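PDB 2J9T: membrane antigen, which is required for epithelial cell invasion and intracellular survival, and probably regulates type III secretion of effectors BipB and BipC and their insertion into the host membrane. Local coordinates for residues L57-R62 and D163-K168; K179-I184 and M231-P236; R71-T76 and V157-Q162. One frame throughout, in Å; residues are numbered along the deposited sequence.

Overall arrangement
All three contacts lie on one side of the chain's centre, near one end of the elongated helical body. Contact 3 is nested inside the loop closed by contact 1, their centres about 12 Å apart, and the two are joined by the Asp163–Arg72 salt bridge, of doubtful length, and by a probable backbone hydrogen bond between Arg58 and Arg71. Contact 2 follows later in the chain, its centre about 15 Å from each of the others. Ile180 packs on Tyr164 and Ile165 of contact 1, while Leu183 packs on Val157 of contact 3. One boric acid molecule touches all three contacts, beside Tyr164, Lys160 and Leu183, although its modelled position is too tight to interpret closely.

Contact 1 of 3, residues L57-R62 and D163-K168; sequences LRLPDR and DYISAK. With BO3 (boric acid), chain C.
Ile165 lies against the ring of Pro60, the two side chains crossing at about a right angle. From Ile165, CB comes within 4.0 Å of Pro60 CG. The branch methyl CG2 then does most of the touching, 3.7 Å from Pro60 CB, with CG of the same ring equally near. CG2 sits anti to the backbone N (CG1 chi1 -69°), which turns it onto the proline, whereas CG1 carries the other arm away toward Leu59. At its tip, Ile165 CD1 stands 4.4 Å from Leu59 CD2, a looser apolar approach. Met173, Tyr247 and Ile180 also pack on Ile165, so this methyl-rich patch is buried among strand 172-175 and helices 177-189 and 244-292. The touching parts, 59 to 62 and 165 to 168, run in nearly the same direction, 19° apart, yet no hydrogen bond crosses between the segments. Each strand pairs within its own antiparallel sheet, 61-63 with 66-68 and 165-167 with 172-175, and the contact joins these two small sheets through side chains at the end of the long helices. Pro60 O is taken up by the hydroxyl of Tyr247 on helix 244-292. Further along, Arg62 reaches across to Ala167 with its chain bent at chi2 (-127°). Its guanidinium approaches Ala167 CB obliquely and has Lys168 N near its plane at the edge, while NH1 is held by the carbonyl oxygen of Asp169, just beyond the strand. On the flank of the 163-168 segment, boric acid sits at the edge of the Tyr164 ring, though its modelled placement there is doubtful.

Contact 2 of 3, residues K179-I184 and M231-P236; sequences KIKALI and MRDSLP. With BO3 (boric acid), chain C.
Ile184 CD1 and Leu235 CD2 reach toward each other tip to tip at 3.6 Å, and the aliphatic parts of Lys181 and Arg232 join the isoleucines and Leu235 in the apolar contact. Ile180 instead crosses Leu235 at about a right angle, its CG2 lying 4.1 Å from Leu235 CG. The second branch of Ile184, CG2, is anti to the backbone N (CG1 chi1 -77°) and rests on the Arg232 CB methylene. The Lys181 chain passes obliquely over Arg232, Lys181 CG to Arg232 CG 3.7 Å.

The polar ends of these residues pair among themselves and with their neighbours. Arg232 NH2 bonds Asp233 OD1 at 2.8 Å on its syn side, nearly straight (173°) and in the guanidinium plane, though tilted from the carboxylate plane; NH1 of the same arginine reaches Gln185 on the facing helix. Lys181 NZ stays 4.1 Å from Asp233 OD1, beyond a salt bridge, an attraction that is probably weak and offset by the nearby arginine.

Met231 O accepts from both N and OG of Ser234, from the same face, the hydroxyl bond being 2.6 Å long. Helix 226-232 and the chain after it thus pack on helix 177-189, with Met231 and Leu235 also meeting helix 244-292, packing that belongs to the mixed helix-and-strand part flanking the long coiled coil in this type III secretion tip-protein family.

Contact 3 of 3, residues R71-T76 and V157-Q162; sequences RRANLT and VMSKLQ. With BO3 (boric acid), chain C.
Arg72 and Gln162 slide past each other in opposite directions, with guanidinium and amide planes turned 65° apart, so their flat groups do not stack. The Gln162 side chain leaves the backbone with CG anti to the carbonyl carbon (chi1 -64°) and then runs extended, which carries its amide to the loop. There NE2 donates to Arg71 O at 3.1 Å. The acceptor lies in the amide plane, but the donor stands above the plane of the Arg71 carbonyl rather than on a lone pair. The same NE2 also donates to Met158 O, 2.9 Å away within its own segment. Two carbonyls, one from the loop and one from the last turns of helix 121-160, therefore grip a single buried amide nitrogen.

Arg72 bends at chi2 (-111°) to lay its chain along Ser159, CB to CB 3.6 Å. Ser159 O sits over one face of the guanidinium, 2.9 Å above the plane and displaced toward the rim. That position gives poor angles for hydrogen bonding; the polar partner of the arginine is Asp163, paired with NH1 in a salt bridge of doubtful modelled length. Gln162 CB approaches the guanidinium obliquely. Ala73 N comes within 3.6 Å of Ser159 OG.

On the loop side, Asn74 OD1 accepts from both Thr76 N (3.1 Å) and Thr76 OG1, from one face, in a capping arrangement at the start of helix 76-101. The Arg71 side chain starts out away from the helix, and its NE bonds a citrate ion, probably from the crystallisation liquor. One amide nitrogen thus ties the loop carbonyl to the helix end by a bond off the lone-pair direction, its plane fixed by two acceptors, while Arg72 adds contact area and a charge pairing with Asp163.

Contact 1 of 3, residues L57-R62 and D163-K168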
loop_
_atom_site.group_PDB
_atom_site.type_symbol
_atom_site.label_atom_id
_atom_site.label_comp_id
_atom_site.label_asym_id
_atom_site.label_seq_id
_atom_site.Cartn_x
_atom_site.Cartn_y
_atom_site.Cartn_z
ATOM N N LEU A 57 -2.679 14.848 3.788
ATOM C CA LEU A 57 -3.871 15.254 3.048
ATOM C C LEU A 57 -4.909 15.755 4.049
ATOM O O LEU A 57 -5.086 15.172 5.120
ATOM C CB LEU A 57 -4.449 14.066 2.274
ATOM C CG LEU A 57 -3.772 13.676 0.963
ATOM C CD1 LEU A 57 -4.794 13.661 -0.156
ATOM C CD2 LEU A 57 -2.634 14.632 0.648
ATOM N N ARG A 58 -5.590 16.837 3.704
ATOM C CA ARG A 58 -6.593 17.401 4.592
ATOM C C ARG A 58 -7.680 18.154 3.837
ATOM O O ARG A 58 -7.395 18.969 2.966
ATOM C CB ARG A 58 -5.939 18.308 5.630
ATOM C CG ARG A 58 -6.771 19.520 5.990
ATOM C CD ARG A 58 -6.073 20.381 7.016
ATOM N NE ARG A 58 -4.843 20.957 6.489
ATOM C CZ ARG A 58 -4.801 22.012 5.689
ATOM N NH1 ARG A 58 -5.924 22.612 5.327
ATOM N NH2 ARG A 58 -3.639 22.467 5.252
ATOM N N LEU A 59 -8.929 17.875 4.190
ATOM C CA LEU A 59 -10.075 18.503 3.551
ATOM C C LEU A 59 -10.209 19.957 3.986
ATOM O O LEU A 59 -9.748 20.335 5.065
ATOM C CB LEU A 59 -11.359 17.735 3.900
ATOM C CG LEU A 59 -11.513 16.331 3.311
ATOM C CD1 LEU A 59 -12.755 15.650 3.863
ATOM C CD2 LEU A 59 -11.547 16.372 1.792
ATOM N N PRO A 60 -10.858 20.765 3.151
ATOM C CA PRO A 60 -11.097 22.169 3.484
ATOM C C PRO A 60 -11.896 22.261 4.788
ATOM O O PRO A 60 -12.692 21.373 5.104
ATOM C CB PRO A 60 -11.946 22.664 2.307
ATOM C CG PRO A 60 -11.534 21.809 1.168
ATOM C CD PRO A 60 -11.228 20.455 1.757
ATOM N N ASP A 61 -11.676 23.331 5.544
ATOM C CA ASP A 61 -12.349 23.517 6.828
ATOM C C ASP A 61 -12.471 25.002 7.160
ATOM O O ASP A 61 -11.972 25.852 6.422
ATOM C CB ASP A 61 -11.565 22.804 7.935
ATOM C CG ASP A 61 -12.457 22.280 9.041
ATOM O OD1 ASP A 61 -13.690 22.217 8.847
ATOM O OD2 ASP A 61 -11.917 21.920 10.108
ATOM N N ARG A 62 -13.130 25.313 8.274
ATOM C CA ARG A 62 -13.290 26.704 8.706
ATOM C C ARG A 62 -12.765 26.924 10.119
ATOM O O ARG A 62 -13.181 26.249 11.064
ATOM C CB ARG A 62 -14.751 27.145 8.615
ATOM C CG ARG A 62 -15.194 27.498 7.212
ATOM C CD ARG A 62 -15.828 28.879 7.150
ATOM N NE ARG A 62 -16.450 29.114 5.853
ATOM C CZ ARG A 62 -17.269 30.123 5.592
ATOM N NH1 ARG A 62 -17.796 30.257 4.385
ATOM N NH2 ARG A 62 -17.557 30.999 6.540
ATOM N N ASP A 163 -11.901 20.648 -5.056
ATOM C CA ASP A 163 -12.382 21.659 -5.989
ATOM C C ASP A 163 -13.904 21.797 -5.882
ATOM O O ASP A 163 -14.487 22.754 -6.389
ATOM C CB ASP A 163 -11.998 21.293 -7.427
ATOM C CG ASP A 163 -10.494 21.226 -7.634
ATOM O OD1 ASP A 163 -10.064 20.828 -8.740
ATOM O OD2 ASP A 163 -9.744 21.561 -6.690
ATOM N N TYR A 164 -14.539 20.832 -5.224
ATOM C CA TYR A 164 -15.988 20.831 -5.081
ATOM C C TYR A 164 -16.438 21.158 -3.662
ATOM O O TYR A 164 -17.598 20.955 -3.309
ATOM C CB TYR A 164 -16.572 19.495 -5.540
ATOM C CG TYR A 164 -16.157 19.100 -6.940
ATOM C CD1 TYR A 164 -14.923 18.514 -7.178
ATOM C CD2 TYR A 164 -16.988 19.332 -8.025
ATOM C CE1 TYR A 164 -14.529 18.161 -8.461
ATOM C CE2 TYR A 164 -16.602 18.983 -9.312
ATOM C CZ TYR A 164 -15.372 18.388 -9.519
ATOM O OH TYR A 164 -14.984 18.023 -10.789
ATOM N N ILE A 165 -15.512 21.674 -2.857
ATOM C CA ILE A 165 -15.816 22.102 -1.491
ATOM C C ILE A 165 -15.331 23.536 -1.339
ATOM O O ILE A 165 -14.132 23.800 -1.410
ATOM C CB ILE A 165 -15.161 21.187 -0.419
ATOM C CG1 ILE A 165 -15.815 19.807 -0.410
ATOM C CG2 ILE A 165 -15.264 21.829 0.965
ATOM C CD1 ILE A 165 -14.915 18.732 0.123
ATOM N N SER A 166 -16.267 24.464 -1.169
ATOM C CA SER A 166 -15.924 25.875 -1.044
ATOM C C SER A 166 -16.764 26.590 0.010
ATOM O O SER A 166 -17.780 26.070 0.473
ATOM C CB SER A 166 -16.074 26.577 -2.394
ATOM O OG SER A 166 -17.409 26.490 -2.866
ATOM N N ALA A 167 -16.333 27.791 0.380
ATOM C CA ALA A 167 -17.046 28.593 1.366
ATOM C C ALA A 167 -18.157 29.378 0.682
ATOM O O ALA A 167 -17.962 29.919 -0.403
ATOM C CB ALA A 167 -16.082 29.543 2.072
ATOM N N LYS A 168 -19.327 29.434 1.308
ATOM C CA LYS A 168 -20.440 30.179 0.736
ATOM C C LYS A 168 -20.718 31.472 1.507
ATOM O O LYS A 168 -20.298 32.556 1.096
ATOM C CB LYS A 168 -21.698 29.310 0.643
ATOM C CG LYS A 168 -21.850 28.592 -0.694
ATOM C CD LYS A 168 -22.180 29.566 -1.815
ATOM C CE LYS A 168 -20.923 30.009 -2.557
ATOM N NZ LYS A 168 -21.107 31.310 -3.269
HETATM B B BO3 C . -13.841 15.210 -7.792
HETATM O O1 BO3 C . -12.864 16.181 -7.470
HETATM O O2 BO3 C . -14.615 15.345 -8.972
HETATM O O3 BO3 C . -14.018 14.085 -6.951
#

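Contact 2 of 3, residues K179-I184 and M231-P236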
loop_
_atom_site.group_PDB
_atom_site.type_symbol
_atom_site.label_atom_id
_atom_site.label_comp_id
_atom_site.label_asym_id
_atom_site.label_seq_id
_atom_site.Cartn_x
_atom_site.Cartn_y
_atom_site.Cartn_z
ATOM N N LYS A 179 -20.662 15.282 -7.674
ATOM C CA LYS A 179 -19.428 15.250 -8.447
ATOM C C LYS A 179 -18.326 14.469 -7.721
ATOM O O LYS A 179 -17.534 13.765 -8.359
ATOM C CB LYS A 179 -18.965 16.672 -8.775
ATOM C CG LYS A 179 -20.012 17.515 -9.502
ATOM C CD LYS A 179 -19.363 18.518 -10.447
ATOM C CE LYS A 179 -20.001 19.902 -10.320
ATOM N NZ LYS A 179 -19.025 21.002 -10.585
ATOM N N ILE A 180 -18.290 14.583 -6.391
ATOM C CA ILE A 180 -17.315 13.852 -5.579
ATOM C C ILE A 180 -17.672 12.364 -5.572
ATOM O O ILE A 180 -16.800 11.501 -5.702
ATOM C CB ILE A 180 -17.242 14.404 -4.128
ATOM C CG1 ILE A 180 -16.808 15.870 -4.115
ATOM C CG2 ILE A 180 -16.297 13.565 -3.274
ATOM C CD1 ILE A 180 -16.685 16.440 -2.718
ATOM N N LYS A 181 -18.961 12.076 -5.417
ATOM C CA LYS A 181 -19.463 10.703 -5.408
ATOM C C LYS A 181 -19.058 9.978 -6.687
ATOM O O LYS A 181 -18.665 8.814 -6.656
ATOM C CB LYS A 181 -20.992 10.701 -5.265
ATOM C CG LYS A 181 -21.604 9.323 -5.117
ATOM C CD LYS A 181 -23.120 9.386 -5.117
ATOM C CE LYS A 181 -23.689 8.939 -3.777
ATOM N NZ LYS A 181 -23.959 7.470 -3.743
ATOM N N ALA A 182 -19.141 10.686 -7.811
ATOM C CA ALA A 182 -18.785 10.125 -9.114
ATOM C C ALA A 182 -17.310 9.757 -9.185
ATOM O O ALA A 182 -16.937 8.778 -9.829
ATOM C CB ALA A 182 -19.135 11.101 -10.217
ATOM N N LEU A 183 -16.473 10.555 -8.534
ATOM C CA LEU A 183 -15.044 10.306 -8.534
ATOM C C LEU A 183 -14.673 9.135 -7.627
ATOM O O LEU A 183 -13.803 8.327 -7.969
ATOM C CB LEU A 183 -14.274 11.561 -8.135
ATOM C CG LEU A 183 -12.900 11.726 -8.795
ATOM C CD1 LEU A 183 -11.909 12.377 -7.828
ATOM C CD2 LEU A 183 -12.360 10.378 -9.311
ATOM N N ILE A 184 -15.339 9.032 -6.479
ATOM C CA ILE A 184 -15.080 7.924 -5.571
ATOM C C ILE A 184 -15.533 6.624 -6.227
ATOM O O ILE A 184 -14.870 5.591 -6.110
ATOM C CB ILE A 184 -15.752 8.127 -4.204
ATOM C CG1 ILE A 184 -14.968 9.134 -3.366
ATOM C CG2 ILE A 184 -15.839 6.811 -3.455
ATOM C CD1 ILE A 184 -15.814 9.859 -2.362
ATOM N N MET A 231 -17.410 6.049 2.351
ATOM C CA MET A 231 -17.086 7.423 1.961
ATOM C C MET A 231 -18.036 7.929 0.882
ATOM O O MET A 231 -18.555 9.044 0.970
ATOM C CB MET A 231 -15.645 7.515 1.457
ATOM C CG MET A 231 -14.591 7.333 2.538
ATOM S SD MET A 231 -12.923 7.312 1.846
ATOM C CE MET A 231 -12.138 8.595 2.813
ATOM N N ARG A 232 -18.252 7.100 -0.134
ATOM C CA ARG A 232 -19.134 7.434 -1.246
ATOM C C ARG A 232 -20.576 7.612 -0.789
ATOM O O ARG A 232 -21.280 8.505 -1.261
ATOM C CB ARG A 232 -19.056 6.341 -2.321
ATOM C CG ARG A 232 -20.154 6.399 -3.370
ATOM C CD ARG A 232 -21.138 5.257 -3.195
ATOM N NE ARG A 232 -20.773 4.097 -3.996
ATOM C CZ ARG A 232 -21.147 2.852 -3.721
ATOM N NH1 ARG A 232 -20.764 1.858 -4.506
ATOM N NH2 ARG A 232 -21.902 2.599 -2.665
ATOM N N ASP A 233 -21.010 6.753 0.128
ATOM C CA ASP A 233 -22.384 6.773 0.629
ATOM C C ASP A 233 -22.649 7.914 1.615
ATOM O O ASP A 233 -23.785 8.110 2.053
ATOM C CB ASP A 233 -22.729 5.428 1.288
ATOM C CG ASP A 233 -23.026 4.332 0.273
ATOM O OD1 ASP A 233 -22.916 4.593 -0.945
ATOM O OD2 ASP A 233 -23.373 3.211 0.698
ATOM N N SER A 234 -21.600 8.648 1.978
ATOM C CA SER A 234 -21.723 9.737 2.955
ATOM C C SER A 234 -22.010 11.087 2.306
ATOM O O SER A 234 -22.494 12.007 2.956
ATOM C CB SER A 234 -20.452 9.838 3.813
ATOM O OG SER A 234 -19.365 10.381 3.075
ATOM N N LEU A 235 -21.677 11.204 1.029
ATOM C CA LEU A 235 -21.834 12.452 0.296
ATOM C C LEU A 235 -23.288 12.898 0.129
ATOM O O LEU A 235 -24.204 12.076 0.070
ATOM C CB LEU A 235 -21.167 12.342 -1.077
ATOM C CG LEU A 235 -19.647 12.477 -1.136
ATOM C CD1 LEU A 235 -19.143 13.301 0.019
ATOM C CD2 LEU A 235 -18.990 11.112 -1.157
ATOM N N PRO A 236 -23.484 14.211 0.035
ATOM C CA PRO A 236 -24.802 14.772 -0.194
ATOM C C PRO A 236 -24.929 15.055 -1.686
ATOM O O PRO A 236 -23.965 14.883 -2.443
ATOM C CB PRO A 236 -24.755 16.087 0.585
ATOM C CG PRO A 236 -23.333 16.459 0.601
ATOM C CD PRO A 236 -22.587 15.171 0.700
HETATM B B BO3 C . -13.841 15.210 -7.792
HETATM O O1 BO3 C . -12.864 16.181 -7.470
HETATM O O2 BO3 C . -14.615 15.345 -8.972
HETATM O O3 BO3 C . -14.018 14.085 -6.951
#

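Contact 3 of 3, residues R71-T76 and V157-Q162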
loop_
_atom_site.group_PDB
_atom_site.type_symbol
_atom_site.label_atom_id
_atom_site.label_comp_id
_atom_site.label_asym_id
_atom_site.label_seq_id
_atom_site.Cartn_x
_atom_site.Cartn_y
_atom_site.Cartn_z
ATOM N N ARG A 71 -5.139 20.479 1.912
ATOM C CA ARG A 71 -3.845 20.082 1.370
ATOM C C ARG A 71 -3.979 18.951 0.352
ATOM O O ARG A 71 -4.503 17.881 0.669
ATOM C CB ARG A 71 -2.908 19.645 2.497
ATOM C CG ARG A 71 -1.435 19.801 2.167
ATOM C CD ARG A 71 -0.677 18.508 2.368
ATOM N NE ARG A 71 0.624 18.727 2.995
ATOM C CZ ARG A 71 1.704 17.992 2.749
ATOM N NH1 ARG A 71 1.647 16.987 1.882
ATOM N NH2 ARG A 71 2.841 18.256 3.376
ATOM N N ARG A 72 -3.496 19.192 -0.865
ATOM C CA ARG A 72 -3.491 18.165 -1.906
ATOM C C ARG A 72 -2.246 17.296 -1.733
ATOM O O ARG A 72 -1.401 17.569 -0.878
ATOM C CB ARG A 72 -3.499 18.794 -3.297
ATOM C CG ARG A 72 -4.413 19.979 -3.423
ATOM C CD ARG A 72 -5.601 19.670 -4.297
ATOM N NE ARG A 72 -6.619 20.709 -4.194
ATOM C CZ ARG A 72 -7.347 21.147 -5.214
ATOM N NH1 ARG A 72 -8.256 22.095 -5.022
ATOM N NH2 ARG A 72 -7.174 20.633 -6.424
ATOM N N ALA A 73 -2.133 16.250 -2.538
ATOM C CA ALA A 73 -1.002 15.344 -2.408
ATOM C C ALA A 73 -0.114 15.307 -3.639
ATOM O O ALA A 73 -0.573 15.522 -4.758
ATOM C CB ALA A 73 -1.483 13.946 -2.062
ATOM N N ASN A 74 1.164 15.025 -3.413
ATOM C CA ASN A 74 2.127 14.855 -4.487
ATOM C C ASN A 74 2.055 13.382 -4.868
ATOM O O ASN A 74 2.464 12.511 -4.100
ATOM C CB ASN A 74 3.534 15.198 -3.990
ATOM C CG ASN A 74 4.581 15.089 -5.076
ATOM O OD1 ASN A 74 4.315 14.592 -6.170
ATOM N ND2 ASN A 74 5.784 15.560 -4.780
ATOM N N LEU A 75 1.449 13.103 -6.013
ATOM C CA LEU A 75 1.237 11.734 -6.444
ATOM C C LEU A 75 2.506 10.992 -6.830
ATOM O O LEU A 75 2.544 9.768 -6.783
ATOM C CB LEU A 75 0.202 11.678 -7.566
ATOM C CG LEU A 75 -1.147 12.313 -7.229
ATOM C CD1 LEU A 75 -2.140 12.071 -8.339
ATOM C CD2 LEU A 75 -1.678 11.780 -5.906
ATOM N N THR A 76 3.554 11.729 -7.184
ATOM C CA THR A 76 4.818 11.100 -7.564
ATOM C C THR A 76 5.433 10.321 -6.399
ATOM O O THR A 76 6.190 9.374 -6.606
ATOM C CB THR A 76 5.820 12.114 -8.164
ATOM O OG1 THR A 76 6.377 12.925 -7.120
ATOM C CG2 THR A 76 5.131 13.002 -9.188
ATOM N N VAL A 157 -8.425 11.377 -5.167
ATOM C CA VAL A 157 -9.761 11.905 -4.935
ATOM C C VAL A 157 -9.706 12.869 -3.775
ATOM O O VAL A 157 -10.398 13.882 -3.767
ATOM C CB VAL A 157 -10.777 10.794 -4.676
ATOM C CG1 VAL A 157 -10.790 9.809 -5.829
ATOM C CG2 VAL A 157 -10.473 10.096 -3.372
ATOM N N MET A 158 -8.854 12.558 -2.806
ATOM C CA MET A 158 -8.664 13.413 -1.640
ATOM C C MET A 158 -8.234 14.824 -2.038
ATOM O O MET A 158 -8.540 15.788 -1.344
ATOM C CB MET A 158 -7.618 12.807 -0.703
ATOM C CG MET A 158 -8.177 12.321 0.623
ATOM S SD MET A 158 -9.792 11.559 0.440
ATOM C CE MET A 158 -10.642 12.254 1.855
ATOM N N SER A 159 -7.506 14.938 -3.144
ATOM C CA SER A 159 -7.028 16.234 -3.607
ATOM C C SER A 159 -7.985 16.883 -4.603
ATOM O O SER A 159 -8.306 18.069 -4.489
ATOM C CB SER A 159 -5.644 16.102 -4.228
ATOM O OG SER A 159 -5.122 14.806 -4.022
ATOM N N LYS A 160 -8.424 16.108 -5.589
ATOM C CA LYS A 160 -9.330 16.618 -6.613
ATOM C C LYS A 160 -10.660 17.050 -6.008
ATOM O O LYS A 160 -11.205 18.101 -6.356
ATOM C CB LYS A 160 -9.567 15.562 -7.690
ATOM C CG LYS A 160 -8.574 15.612 -8.835
ATOM C CD LYS A 160 -8.219 14.211 -9.314
ATOM C CE LYS A 160 -7.842 14.198 -10.787
ATOM N NZ LYS A 160 -8.642 13.194 -11.544
ATOM N N LEU A 161 -11.186 16.225 -5.110
ATOM C CA LEU A 161 -12.473 16.493 -4.488
ATOM C C LEU A 161 -12.549 17.877 -3.840
ATOM O O LEU A 161 -13.637 18.430 -3.657
ATOM C CB LEU A 161 -12.843 15.368 -3.503
ATOM C CG LEU A 161 -12.820 15.548 -1.977
ATOM C CD1 LEU A 161 -12.870 14.174 -1.313
ATOM C CD2 LEU A 161 -11.606 16.320 -1.490
ATOM N N GLN A 162 -11.387 18.447 -3.533
ATOM C CA GLN A 162 -11.324 19.751 -2.876
ATOM C C GLN A 162 -11.784 20.909 -3.757
ATOM O O GLN A 162 -12.061 22.010 -3.264
ATOM C CB GLN A 162 -9.928 20.004 -2.317
ATOM C CG GLN A 162 -9.546 19.027 -1.223
ATOM C CD GLN A 162 -8.195 19.315 -0.637
ATOM O OE1 GLN A 162 -7.790 20.470 -0.527
ATOM N NE2 GLN A 162 -7.492 18.265 -0.225
HETATM B B BO3 C . -13.841 15.210 -7.792
HETATM O O1 BO3 C . -12.864 16.181 -7.470
HETATM O O2 BO3 C . -14.615 15.345 -8.972
HETATM O O3 BO3 C . -14.018 14.085 -6.951
#